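Local structure of UPF0303 protein YBR137W (Saccharomyces cerevisiae, 4CLC) at residues D[48-53]-D[57-62]; D[71-76]-D[87-92]; D[93-98]-D[143-148]; D[106-111]-D[116-121]; D[130-135]-D[162-167]. The protein is of unknown function but is a cytoplasmic member of the UPF0303 family, related to the haem-degrading protein HbpS. One frame throughout, in Å; residues are numbered along the deposited sequence.

Contact 1 (D[48-53]-D[57-62])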
# COMPACT_ATOMS: atom_id res chain seq x y z
N ASN D 48 -13.24 29.05 -26.17
CA ASN D 48 -13.59 29.66 -27.44
C ASN D 48 -12.37 29.60 -28.36
O ASN D 48 -12.43 29.05 -29.46
CB ASN D 48 -14.06 31.10 -27.24
CG ASN D 48 -13.97 31.93 -28.51
OD1 ASN D 48 -13.19 32.89 -28.58
ND2 ASN D 48 -14.78 31.57 -29.50
N ALA D 49 -11.26 30.13 -27.85
CA ALA D 49 -9.99 30.14 -28.58
C ALA D 49 -9.62 28.78 -29.17
O ALA D 49 -9.47 28.67 -30.39
CB ALA D 49 -8.90 30.63 -27.69
N VAL D 50 -9.47 27.76 -28.34
CA VAL D 50 -9.15 26.43 -28.86
C VAL D 50 -10.16 26.02 -29.92
O VAL D 50 -9.81 25.33 -30.89
CB VAL D 50 -9.07 25.34 -27.73
CG1 VAL D 50 -9.04 23.95 -28.31
CG2 VAL D 50 -7.83 25.54 -26.89
N LYS D 51 -11.42 26.41 -29.77
CA LYS D 51 -12.36 25.88 -30.74
C LYS D 51 -12.38 26.68 -32.04
O LYS D 51 -12.72 26.14 -33.10
CB LYS D 51 -13.76 25.74 -30.15
CG LYS D 51 -14.26 24.27 -30.34
CD LYS D 51 -15.77 24.11 -30.33
CE LYS D 51 -16.41 24.87 -29.21
NZ LYS D 51 -17.86 25.01 -29.50
N GLU D 52 -12.00 27.95 -31.99
CA GLU D 52 -11.85 28.72 -33.22
C GLU D 52 -10.62 28.25 -33.98
O GLU D 52 -10.72 27.85 -35.15
CB GLU D 52 -11.78 30.22 -32.95
CG GLU D 52 -13.13 30.92 -33.02
CD GLU D 52 -13.16 32.23 -32.26
OE1 GLU D 52 -12.11 32.91 -32.20
OE2 GLU D 52 -14.22 32.59 -31.71
N ASN D 53 -9.47 28.26 -33.32
CA ASN D 53 -8.22 27.82 -33.92
C ASN D 53 -8.14 26.33 -34.28
O ASN D 53 -7.52 25.98 -35.29
CB ASN D 53 -7.05 28.16 -33.01
CG ASN D 53 -6.91 29.65 -32.79
OD1 ASN D 53 -6.11 30.31 -33.46
ND2 ASN D 53 -7.69 30.20 -31.87
N LYS D 57 -11.01 19.37 -33.05
CA LYS D 57 -9.99 18.74 -32.19
C LYS D 57 -10.49 18.70 -30.74
O LYS D 57 -10.74 19.74 -30.14
CB LYS D 57 -8.66 19.51 -32.27
CG LYS D 57 -7.80 19.16 -33.49
CD LYS D 57 -7.23 17.76 -33.38
CE LYS D 57 -6.43 17.35 -34.60
NZ LYS D 57 -5.87 15.96 -34.42
N PRO D 58 -10.69 17.49 -30.20
CA PRO D 58 -11.14 17.46 -28.80
C PRO D 58 -10.01 17.86 -27.87
O PRO D 58 -8.95 17.23 -27.85
CB PRO D 58 -11.53 16.00 -28.60
CG PRO D 58 -10.63 15.24 -29.53
CD PRO D 58 -10.36 16.15 -30.72
N VAL D 59 -10.27 18.84 -27.02
CA VAL D 59 -9.23 19.35 -26.15
C VAL D 59 -9.78 19.55 -24.75
O VAL D 59 -10.92 19.98 -24.59
CB VAL D 59 -8.64 20.65 -26.72
CG1 VAL D 59 -7.81 21.36 -25.70
CG2 VAL D 59 -7.81 20.34 -27.92
N ALA D 60 -8.97 19.21 -23.75
CA ALA D 60 -9.38 19.34 -22.36
C ALA D 60 -8.69 20.55 -21.76
O ALA D 60 -7.52 20.79 -22.02
CB ALA D 60 -9.06 18.08 -21.59
N ILE D 61 -9.43 21.33 -20.99
CA ILE D 61 -8.91 22.56 -20.41
C ILE D 61 -9.14 22.57 -18.90
O ILE D 61 -10.26 22.41 -18.46
CB ILE D 61 -9.59 23.79 -21.04
CG1 ILE D 61 -9.33 23.82 -22.54
CG2 ILE D 61 -9.12 25.07 -20.39
CD1 ILE D 61 -10.20 24.80 -23.28
N ASP D 62 -8.08 22.77 -18.11
CA ASP D 62 -8.23 22.81 -16.66
C ASP D 62 -7.72 24.12 -16.01
O ASP D 62 -6.75 24.72 -16.46
CB ASP D 62 -7.51 21.61 -16.03
CG ASP D 62 -7.79 21.46 -14.53
OD1 ASP D 62 -7.04 22.05 -13.71
OD2 ASP D 62 -8.75 20.73 -14.17

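Contact 2 (D[71-76]-D[87-92])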
# COMPACT_ATOMS: atom_id res chain seq x y z
N LEU D 71 -11.17 24.77 -10.22
CA LEU D 71 -12.10 25.86 -10.47
C LEU D 71 -12.88 25.67 -11.78
O LEU D 71 -14.06 26.04 -11.87
CB LEU D 71 -11.36 27.19 -10.48
CG LEU D 71 -10.47 27.40 -9.25
CD1 LEU D 71 -9.70 28.70 -9.32
CD2 LEU D 71 -11.29 27.37 -7.97
N PHE D 72 -12.21 25.11 -12.78
CA PHE D 72 -12.75 25.04 -14.15
C PHE D 72 -12.32 23.82 -14.88
O PHE D 72 -11.16 23.44 -14.83
CB PHE D 72 -12.32 26.25 -14.99
CG PHE D 72 -12.96 26.30 -16.34
CD1 PHE D 72 -14.19 26.89 -16.51
CD2 PHE D 72 -12.34 25.73 -17.44
CE1 PHE D 72 -14.79 26.93 -17.76
CE2 PHE D 72 -12.94 25.77 -18.69
CZ PHE D 72 -14.17 26.36 -18.84
N ARG D 73 -13.23 23.21 -15.61
CA ARG D 73 -12.86 22.13 -16.51
C ARG D 73 -13.85 22.09 -17.66
O ARG D 73 -15.04 22.35 -17.48
CB ARG D 73 -12.82 20.80 -15.77
CG ARG D 73 -12.48 19.63 -16.66
CD ARG D 73 -11.00 19.62 -17.00
NE ARG D 73 -10.15 19.40 -15.82
CZ ARG D 73 -9.92 18.20 -15.29
NH1 ARG D 73 -10.47 17.12 -15.81
NH2 ARG D 73 -9.14 18.10 -14.22
N THR D 74 -13.36 21.80 -18.86
CA THR D 74 -14.24 21.63 -20.00
C THR D 74 -13.60 20.76 -21.07
O THR D 74 -12.42 20.47 -21.04
CB THR D 74 -14.67 22.97 -20.65
OG1 THR D 74 -15.69 22.71 -21.60
CG2 THR D 74 -13.51 23.62 -21.34
N VAL D 75 -14.42 20.33 -22.00
CA VAL D 75 -13.99 19.48 -23.07
C VAL D 75 -14.43 20.21 -24.34
O VAL D 75 -15.58 20.64 -24.43
CB VAL D 75 -14.60 18.06 -22.87
CG1 VAL D 75 -15.22 17.51 -24.13
CG2 VAL D 75 -13.57 17.12 -22.28
N THR D 76 -13.53 20.42 -25.30
CA THR D 76 -13.80 21.38 -26.40
C THR D 76 -14.59 20.83 -27.57
O THR D 76 -15.06 21.59 -28.42
CB THR D 76 -12.51 21.97 -27.03
OG1 THR D 76 -11.71 20.91 -27.58
CG2 THR D 76 -11.71 22.75 -26.01
N TRP D 87 -3.51 13.05 -18.38
CA TRP D 87 -2.53 13.98 -18.93
C TRP D 87 -2.62 15.30 -18.22
O TRP D 87 -1.60 15.89 -17.86
CB TRP D 87 -2.72 14.17 -20.45
CG TRP D 87 -1.97 13.13 -21.24
CD1 TRP D 87 -2.48 11.98 -21.79
CD2 TRP D 87 -0.58 13.13 -21.53
NE1 TRP D 87 -1.48 11.26 -22.39
CE2 TRP D 87 -0.30 11.95 -22.25
CE3 TRP D 87 0.47 14.01 -21.25
CZ2 TRP D 87 0.98 11.64 -22.70
CZ3 TRP D 87 1.74 13.70 -21.70
CH2 TRP D 87 1.98 12.52 -22.42
N ILE D 88 -3.85 15.75 -17.97
CA ILE D 88 -4.04 17.00 -17.25
C ILE D 88 -3.43 16.92 -15.85
O ILE D 88 -2.76 17.85 -15.43
CB ILE D 88 -5.52 17.38 -17.17
CG1 ILE D 88 -5.98 17.91 -18.53
CG2 ILE D 88 -5.76 18.46 -16.10
CD1 ILE D 88 -7.35 18.45 -18.52
N GLN D 89 -3.65 15.81 -15.16
CA GLN D 89 -3.13 15.65 -13.81
C GLN D 89 -1.63 15.57 -13.82
O GLN D 89 -0.95 16.24 -13.04
CB GLN D 89 -3.72 14.42 -13.13
CG GLN D 89 -4.06 14.67 -11.67
CD GLN D 89 -5.12 15.77 -11.47
OE1 GLN D 89 -5.74 16.26 -12.43
NE2 GLN D 89 -5.33 16.15 -10.21
N ARG D 90 -1.11 14.76 -14.73
CA ARG D 90 0.32 14.59 -14.87
C ARG D 90 1.06 15.87 -15.31
O ARG D 90 2.15 16.16 -14.80
CB ARG D 90 0.60 13.44 -15.82
CG ARG D 90 0.03 12.14 -15.34
CD ARG D 90 0.34 11.01 -16.27
NE ARG D 90 1.77 10.92 -16.52
CZ ARG D 90 2.34 11.13 -17.71
NH1 ARG D 90 1.61 11.44 -18.77
NH2 ARG D 90 3.65 11.04 -17.82
N LYS D 91 0.48 16.65 -16.22
CA LYS D 91 1.15 17.89 -16.61
C LYS D 91 1.15 18.89 -15.46
O LYS D 91 2.20 19.44 -15.11
CB LYS D 91 0.49 18.52 -17.83
CG LYS D 91 0.62 17.70 -19.10
CD LYS D 91 0.15 18.49 -20.30
CE LYS D 91 -0.06 17.60 -21.51
NZ LYS D 91 -0.58 18.39 -22.67
N LYS D 92 -0.03 19.09 -14.88
CA LYS D 92 -0.25 20.02 -13.77
C LYS D 92 0.68 19.71 -12.63
O LYS D 92 1.28 20.61 -12.04
CB LYS D 92 -1.71 19.94 -13.30
CG LYS D 92 -2.06 20.87 -12.16
CD LYS D 92 -3.51 20.80 -11.76
CE LYS D 92 -3.93 19.42 -11.37
NZ LYS D 92 -5.04 18.98 -12.25

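Contact 3 (D[93-98]-D[143-148])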
# COMPACT_ATOMS: atom_id res chain seq x y z
N LYS D 93 0.83 18.42 -12.34
CA LYS D 93 1.65 18.00 -11.23
C LYS D 93 3.09 18.46 -11.44
O LYS D 93 3.67 19.13 -10.57
CB LYS D 93 1.58 16.48 -11.04
CG LYS D 93 2.11 16.07 -9.67
CD LYS D 93 1.84 14.64 -9.30
CE LYS D 93 2.24 14.38 -7.84
NZ LYS D 93 1.54 13.21 -7.22
N THR D 94 3.66 18.13 -12.60
CA THR D 94 5.00 18.59 -12.95
C THR D 94 5.11 20.11 -12.81
O THR D 94 5.96 20.59 -12.06
CB THR D 94 5.38 18.22 -14.39
OG1 THR D 94 5.42 16.79 -14.55
CG2 THR D 94 6.72 18.79 -14.71
N ALA D 95 4.24 20.85 -13.49
CA ALA D 95 4.28 22.31 -13.44
C ALA D 95 4.25 22.91 -12.03
O ALA D 95 5.05 23.81 -11.75
CB ALA D 95 3.15 22.88 -14.24
N LEU D 96 3.36 22.45 -11.16
CA LEU D 96 3.22 23.05 -9.82
C LEU D 96 4.42 22.72 -8.94
O LEU D 96 4.82 23.51 -8.07
CB LEU D 96 1.93 22.59 -9.14
CG LEU D 96 0.63 23.23 -9.62
CD1 LEU D 96 -0.58 22.37 -9.24
CD2 LEU D 96 0.47 24.67 -9.12
N ARG D 97 5.00 21.56 -9.18
CA ARG D 97 6.14 21.13 -8.40
C ARG D 97 7.41 21.88 -8.77
O ARG D 97 8.17 22.32 -7.89
CB ARG D 97 6.38 19.63 -8.58
CG ARG D 97 7.68 19.18 -7.98
CD ARG D 97 7.82 17.68 -8.00
NE ARG D 97 9.12 17.28 -7.45
CZ ARG D 97 9.44 16.04 -7.12
NH1 ARG D 97 8.54 15.07 -7.26
NH2 ARG D 97 10.64 15.78 -6.63
N PHE D 98 7.66 21.99 -10.07
CA PHE D 98 8.95 22.49 -10.52
C PHE D 98 9.01 23.99 -10.75
O PHE D 98 10.10 24.56 -10.84
CB PHE D 98 9.37 21.73 -11.76
CG PHE D 98 9.71 20.28 -11.50
CD1 PHE D 98 10.94 19.93 -10.95
CD2 PHE D 98 8.81 19.27 -11.79
CE1 PHE D 98 11.25 18.60 -10.71
CE2 PHE D 98 9.11 17.95 -11.55
CZ PHE D 98 10.34 17.61 -11.01
N TYR D 143 -0.76 31.96 -8.81
CA TYR D 143 -2.18 31.88 -8.45
C TYR D 143 -2.69 30.45 -8.62
O TYR D 143 -3.37 29.90 -7.75
CB TYR D 143 -3.03 32.81 -9.34
CG TYR D 143 -3.14 34.24 -8.86
CD1 TYR D 143 -3.24 34.52 -7.51
CD2 TYR D 143 -3.16 35.31 -9.76
CE1 TYR D 143 -3.34 35.83 -7.06
CE2 TYR D 143 -3.26 36.61 -9.32
CZ TYR D 143 -3.35 36.86 -7.97
OH TYR D 143 -3.45 38.14 -7.48
N ALA D 144 -2.37 29.86 -9.76
CA ALA D 144 -3.00 28.63 -10.19
C ALA D 144 -2.19 28.02 -11.31
O ALA D 144 -1.07 28.42 -11.55
CB ALA D 144 -4.42 28.90 -10.64
N CYS D 145 -2.75 27.02 -11.96
CA CYS D 145 -2.10 26.43 -13.10
C CYS D 145 -3.17 26.19 -14.18
O CYS D 145 -4.27 25.68 -13.90
CB CYS D 145 -1.39 25.13 -12.69
SG CYS D 145 -0.64 24.16 -14.03
N LEU D 146 -2.85 26.59 -15.41
CA LEU D 146 -3.71 26.35 -16.55
C LEU D 146 -3.15 25.17 -17.33
O LEU D 146 -1.97 25.14 -17.61
CB LEU D 146 -3.78 27.61 -17.41
CG LEU D 146 -4.13 27.50 -18.89
CD1 LEU D 146 -5.49 26.91 -19.05
CD2 LEU D 146 -4.09 28.88 -19.46
N THR D 147 -3.99 24.20 -17.66
CA THR D 147 -3.52 23.00 -18.31
C THR D 147 -4.40 22.60 -19.47
O THR D 147 -5.61 22.41 -19.31
CB THR D 147 -3.45 21.81 -17.35
OG1 THR D 147 -2.60 22.12 -16.25
CG2 THR D 147 -2.90 20.60 -18.07
N ILE D 148 -3.79 22.46 -20.64
CA ILE D 148 -4.51 22.12 -21.85
C ILE D 148 -4.01 20.77 -22.31
O ILE D 148 -2.85 20.42 -22.06
CB ILE D 148 -4.32 23.19 -22.92
CG1 ILE D 148 -4.85 24.53 -22.41
CG2 ILE D 148 -5.02 22.82 -24.20
CD1 ILE D 148 -4.69 25.66 -23.38

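Contact 4 (D[106-111]-D[116-121])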
# COMPACT_ATOMS: atom_id res chain seq x y z
N GLY D 106 10.20 19.74 -20.05
CA GLY D 106 10.53 18.74 -21.05
C GLY D 106 11.71 19.17 -21.91
O GLY D 106 12.45 18.34 -22.46
N CYS D 107 11.88 20.49 -22.02
CA CYS D 107 13.00 21.06 -22.76
C CYS D 107 14.24 20.77 -21.97
O CYS D 107 15.17 20.12 -22.45
CB CYS D 107 12.82 22.56 -22.99
SG CYS D 107 11.63 22.83 -24.29
N LYS D 108 14.21 21.18 -20.70
CA LYS D 108 15.17 20.73 -19.71
C LYS D 108 14.98 19.21 -19.73
O LYS D 108 13.97 18.75 -20.25
CB LYS D 108 14.87 21.35 -18.35
CG LYS D 108 16.05 21.57 -17.44
CD LYS D 108 15.63 22.38 -16.20
CE LYS D 108 16.80 22.73 -15.29
NZ LYS D 108 16.37 23.34 -13.98
N LYS D 109 15.96 18.44 -19.30
CA LYS D 109 15.85 16.97 -19.34
C LYS D 109 16.07 16.25 -20.68
O LYS D 109 16.49 15.07 -20.67
CB LYS D 109 14.45 16.52 -18.84
CG LYS D 109 13.94 15.19 -19.40
CD LYS D 109 12.45 15.10 -19.45
CE LYS D 109 12.02 13.66 -19.65
NZ LYS D 109 12.38 13.14 -20.99
N GLY D 110 15.92 16.95 -21.81
CA GLY D 110 15.58 16.26 -23.04
C GLY D 110 16.40 15.02 -23.32
O GLY D 110 17.63 15.06 -23.27
N ASP D 111 15.71 13.93 -23.60
CA ASP D 111 16.29 12.61 -23.91
C ASP D 111 16.67 11.79 -22.68
O ASP D 111 16.79 10.57 -22.77
CB ASP D 111 17.55 12.73 -24.81
CG ASP D 111 17.21 12.90 -26.30
OD1 ASP D 111 16.13 13.43 -26.63
OD2 ASP D 111 18.06 12.52 -27.15
N GLU D 116 15.48 9.45 -14.41
CA GLU D 116 16.91 9.77 -14.39
C GLU D 116 17.21 11.20 -13.97
O GLU D 116 18.08 11.43 -13.13
CB GLU D 116 17.54 9.53 -15.75
CG GLU D 116 17.97 8.11 -16.05
CD GLU D 116 18.30 7.91 -17.54
OE1 GLU D 116 18.35 8.93 -18.28
OE2 GLU D 116 18.48 6.74 -17.95
N LYS D 117 16.56 12.17 -14.60
CA LYS D 117 16.97 13.56 -14.38
C LYS D 117 16.36 14.25 -13.15
O LYS D 117 17.05 14.98 -12.45
CB LYS D 117 16.69 14.39 -15.64
CG LYS D 117 17.28 15.81 -15.60
CD LYS D 117 18.21 16.05 -16.77
CE LYS D 117 18.98 17.40 -16.70
NZ LYS D 117 18.90 18.20 -15.42
N PHE D 118 15.06 14.09 -12.94
CA PHE D 118 14.41 14.75 -11.81
C PHE D 118 14.05 13.85 -10.62
O PHE D 118 13.61 14.35 -9.56
CB PHE D 118 13.18 15.49 -12.32
CG PHE D 118 13.49 16.37 -13.46
CD1 PHE D 118 14.20 17.54 -13.27
CD2 PHE D 118 13.12 16.01 -14.74
CE1 PHE D 118 14.52 18.36 -14.34
CE2 PHE D 118 13.42 16.81 -15.80
CZ PHE D 118 14.12 17.99 -15.61
N PHE D 119 14.27 12.55 -10.81
CA PHE D 119 13.94 11.51 -9.84
C PHE D 119 12.47 11.47 -9.47
O PHE D 119 12.11 11.64 -8.30
CB PHE D 119 14.81 11.69 -8.59
CG PHE D 119 16.26 11.72 -8.91
CD1 PHE D 119 16.97 10.53 -9.06
CD2 PHE D 119 16.91 12.93 -9.13
CE1 PHE D 119 18.30 10.56 -9.40
CE2 PHE D 119 18.25 12.96 -9.45
CZ PHE D 119 18.95 11.78 -9.59
N VAL D 120 11.65 11.21 -10.50
CA VAL D 120 10.18 11.23 -10.44
C VAL D 120 9.60 10.10 -11.29
O VAL D 120 10.22 9.65 -12.25
CB VAL D 120 9.62 12.56 -10.93
CG1 VAL D 120 10.05 13.70 -10.04
CG2 VAL D 120 10.08 12.83 -12.34
N ASP D 121 8.39 9.66 -10.95
CA ASP D 121 7.75 8.47 -11.52
C ASP D 121 7.42 8.51 -13.02
O ASP D 121 7.56 7.50 -13.71
CB ASP D 121 6.46 8.20 -10.77
CG ASP D 121 5.95 6.80 -10.95
OD1 ASP D 121 6.00 6.25 -12.08
OD2 ASP D 121 5.46 6.24 -9.94

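Contact 5 (D[130-135]-D[162-167])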
# COMPACT_ATOMS: atom_id res chain seq x y z
N GLY D 130 1.82 21.97 -22.25
CA GLY D 130 0.41 22.27 -22.05
C GLY D 130 -0.06 22.69 -20.66
O GLY D 130 -1.19 23.14 -20.51
N ALA D 131 0.83 22.60 -19.66
CA ALA D 131 0.52 23.07 -18.32
C ALA D 131 1.31 24.32 -18.03
O ALA D 131 2.52 24.26 -17.87
CB ALA D 131 0.84 22.02 -17.29
N VAL D 132 0.63 25.45 -17.95
CA VAL D 132 1.29 26.71 -17.69
C VAL D 132 0.77 27.29 -16.39
O VAL D 132 -0.43 27.43 -16.20
CB VAL D 132 1.07 27.72 -18.86
CG1 VAL D 132 1.60 29.09 -18.50
CG2 VAL D 132 1.72 27.21 -20.12
N LEU D 133 1.67 27.60 -15.48
CA LEU D 133 1.29 28.25 -14.26
C LEU D 133 0.69 29.62 -14.55
O LEU D 133 1.03 30.26 -15.54
CB LEU D 133 2.49 28.39 -13.32
CG LEU D 133 3.10 27.10 -12.81
CD1 LEU D 133 4.41 27.38 -12.10
CD2 LEU D 133 2.14 26.42 -11.88
N ILE D 134 -0.23 30.04 -13.68
CA ILE D 134 -0.79 31.38 -13.72
C ILE D 134 -0.14 32.21 -12.63
O ILE D 134 -0.43 32.02 -11.44
CB ILE D 134 -2.32 31.38 -13.51
CG1 ILE D 134 -3.03 30.51 -14.54
CG2 ILE D 134 -2.86 32.80 -13.56
CD1 ILE D 134 -4.53 30.51 -14.36
N GLN D 135 0.72 33.14 -13.03
CA GLN D 135 1.50 33.94 -12.08
C GLN D 135 0.71 35.09 -11.50
O GLN D 135 -0.24 35.57 -12.12
CB GLN D 135 2.75 34.49 -12.76
CG GLN D 135 4.01 34.05 -12.08
CD GLN D 135 4.27 32.59 -12.28
OE1 GLN D 135 4.32 32.10 -13.41
NE2 GLN D 135 4.43 31.87 -11.17
N SER D 162 -0.37 31.82 -24.97
CA SER D 162 -0.85 32.90 -25.81
C SER D 162 -2.12 33.48 -25.23
O SER D 162 -2.22 34.70 -24.99
CB SER D 162 -1.10 32.39 -27.22
OG SER D 162 -0.23 31.33 -27.54
N SER D 163 -3.10 32.60 -25.02
CA SER D 163 -4.42 33.00 -24.54
C SER D 163 -4.35 33.45 -23.10
O SER D 163 -5.16 34.25 -22.65
CB SER D 163 -5.43 31.86 -24.69
OG SER D 163 -4.98 30.71 -24.03
N LEU D 164 -3.37 32.96 -22.37
CA LEU D 164 -3.15 33.41 -21.02
C LEU D 164 -2.66 34.86 -21.02
O LEU D 164 -3.15 35.69 -20.25
CB LEU D 164 -2.14 32.49 -20.34
CG LEU D 164 -2.08 32.38 -18.84
CD1 LEU D 164 -3.48 32.26 -18.26
CD2 LEU D 164 -1.30 31.13 -18.58
N ILE D 165 -1.71 35.17 -21.91
CA ILE D 165 -1.19 36.53 -22.11
C ILE D 165 -2.21 37.45 -22.80
O ILE D 165 -2.35 38.62 -22.44
CB ILE D 165 0.12 36.53 -22.93
CG1 ILE D 165 1.28 35.96 -22.11
CG2 ILE D 165 0.47 37.93 -23.40
CD1 ILE D 165 2.63 36.24 -22.71
N ALA D 166 -2.92 36.91 -23.79
CA ALA D 166 -4.02 37.64 -24.40
C ALA D 166 -5.07 38.05 -23.37
O ALA D 166 -5.46 39.22 -23.31
CB ALA D 166 -4.67 36.82 -25.48
N PHE D 167 -5.52 37.10 -22.55
CA PHE D 167 -6.51 37.37 -21.50
C PHE D 167 -6.00 38.40 -20.51
O PHE D 167 -6.73 39.31 -20.10
CB PHE D 167 -6.89 36.09 -20.76
CG PHE D 167 -7.97 36.28 -19.74
CD1 PHE D 167 -7.66 36.64 -18.44
CD2 PHE D 167 -9.31 36.08 -20.07
CE1 PHE D 167 -8.65 36.82 -17.50
CE2 PHE D 167 -10.31 36.25 -19.12
CZ PHE D 167 -9.98 36.62 -17.84

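Contact 1 (D[48-53]-D[57-62])
V50, on the last turn of the helix, reaches down onto V59, just before strand 60-64, and I61 within it. From CB its branches part company. CG1 stands anti to the backbone N (chi1 168°) and carries most of the contact: it crosses V59 at a slant and settles at the fork of that side chain, with V50 CG1 3.7 Å from V59 CB. V50 CG1 also touches both arms of the fork, V59 CG2 at 3.8 Å and V59 CG1 at 3.9 Å. The other methyl takes a different direction, and V50 CG2 comes within 4.4 Å of the I61 tip, CD1, a looser apolar touch. V50 thus spans two alternate residues, V59 and I61, that both point toward the helix.

The helix end is held by its own bonds. N53 ND2 donates to A49 O at 2.8 Å, nearly straight at 177° and within the plane of the N53 amide, although it meets the carbonyl from above its plane. A49 O also accepts from the N53 backbone N, and N53 ND2 has a second acceptor in V2 O.

Helix 36-53 shares this side of the sheet with helix 153-168, whose M159 touches A49 and V50. A60 meets I88 of helix 84-98 on the other side, while strand 60-64 runs between strands 70-75 and 144-149.

Contact 2 (D[71-76]-D[87-92])
The bent side chain of R73 slides past I88, the two running in opposite directions, and the isoleucine lays two methyls over one face of the guanidinium group. I88 CD1 sits 4.0 Å from R73 NE, toward the rim of the plane, and I88 CG2 is 3.9 Å from R73 NH2. Q89 OE1 approaches obliquely, 4.3 Å from R73 NH2, too far to bond.

The next shell fixes these groups. R73 NE forms a salt bridge with D62 OD2, and R73 NH1 another with D85 OD1, so acidic partners set the rotation of the guanidinium. Q89 OE1 accepts from K92 NZ at 2.8 Å, the donor standing well above the carbonyl plane. K92 also has a long, weak ion pair with D62 OD1, which probably offsets its nearness to the arginine. Were R73 an alanine, D62 and D85 would probably lose the cation between them and the methyls of I88 their cover.

Further out, helix 84-98 lies on the sheet, I88 resting on A60 and D62 of strand 60-64 and on S149 of strand 144-149. Strand 70-75 ends the sheet within this chain, and R73 makes backbone hydrogen bonds to another chain.

Contact 3 (D[93-98]-D[143-148])
Two torsions shape the contact: with SG anti to the backbone N (chi1 175°) C145 turns its sulfur toward A95, while chi1 -76° puts L96 CG beside its backbone N and brings the leucine to C145 CB. The result is a helix packed on the face of a beta-sheet, consistent with the GAF-like fold to which this family is assigned.

C145, whose CB points at the helix, is the single strand residue that both helix residues touch. L96 meets its root, with L96 CD2 4.1 Å from C145 CB and L96 CG at the same distance, so the branch point and one methyl of the leucine both rest there. L133, on the neighbouring strand 131-136, touches both L96 and C145 and continues the apolar layer. K92, one turn before L96 on the helix, also packs on C145. The alternation of the strand sends L146 to the other face, onto L164 of helix 153-168. Just before C145, Y143 and A144 both face I134 in a classic beta bulge.

Other side chains of the helix have partners elsewhere: T94 OG1 is hydrogen-bonded to A126 O, K93 NZ forms a salt bridge with E124 OE2, and R97 NE another with an acidic side chain of another chain. The end of the cysteine is met by the smallest side chain of the contact, A95 CB lying 4.0 Å from C145 SG.

Contact 4 (D[106-111]-D[116-121])
K108 and K109 form the corner of a type II beta turn, from C107 to G110, that faces K117 and F118. K108 is the first residue to leave helix 102-107, and K109 takes a positive phi (78°), as the third position of such a turn requires. The closing bond, G110 N to C107 O at 3.3 Å, is weak. In the partner segment the short helix 114-117 runs out through F118 into F119, which also has positive phi.

The side chains meet around the F118 ring. K109 CB comes to the ring edge near its plane, beside CE2 and CZ, the lysine crossing the phenylalanine at about a right angle; K108 C lies at the same edge, 4.4 Å from F118 CZ. One face of the ring is covered from within its own segment, K117 CG lying 3.8 Å above its centre. Bent at chi2 (123°), K117 then turns to the turn backbone, its CD 3.6 Å from K109 CA. Shortening K117 to an alanine is likely to strip this ring face of its aliphatic cover and open a gap beside K109 CA.

K109 NZ is bonded to K112 O. F118 further meets F127, with nearly parallel planes, and F98 edge-to-face, so two short helices linked by a turn-containing loop are tied by an aromatic cluster to the end of helix 84-98.

Contact 5 (D[130-135]-D[162-167])
Apolar packing carries this contact, and L164 is its centre: one leucine of the helix reaches two alternate residues of the strand. V132 CG1 lies 3.5 Å from L164 CD2, the side chains sliding past each other in opposite directions. The second methyl goes to the next residue on the same strand face, L164 CD1 lying 4.1 Å from I134 CG1, the chains crossing at a slant. With CG anti to the backbone N (chi1 -157°), the fork of L164 opens toward the strand and straddles the two. L164 CD2 also rests against the backbone, 3.9 Å from L133 O.

The hydrogen bonds lie within the helix or between strands, not across the contact. The helix has A166 N to S162 O and F167 N to S163 O, while V132 and I134 pair by backbone with L146 and A144 of strand 144-149.

Helix 162-167 and strand 131-135 run nearly parallel, 20° apart, with axes 10.4 Å from each other. L133 points to the other face, onto L96 and C145, and L146 and C29 also touch L164. The side chains meet only through aliphatic carbons, so the fit here probably rests on shape and apolar burial, not directional bonds.

From the N terminus, contact 1 closes the short loop between helix 36-53 and strand 60-64. Contact 2 follows in series, joining strand 70-75 to helix 84-98, and the two touch along neighbouring strands 60-64 and 70-75. Contact 3 takes the end of that helix across a longer span to strand 144-149; the span encloses contact 4, the peripheral loop between helices 102-107 and 114-117, which touches contact 3 where R97 meets V120. Contacts 3 and 5 cross in the chain, since strand 131-136 precedes strand 144-149 and helix 153-168 follows it. Contacts 2 and 3 hold helix 84-98 to one sheet face, while contacts 1 and 5 pack helices on the other.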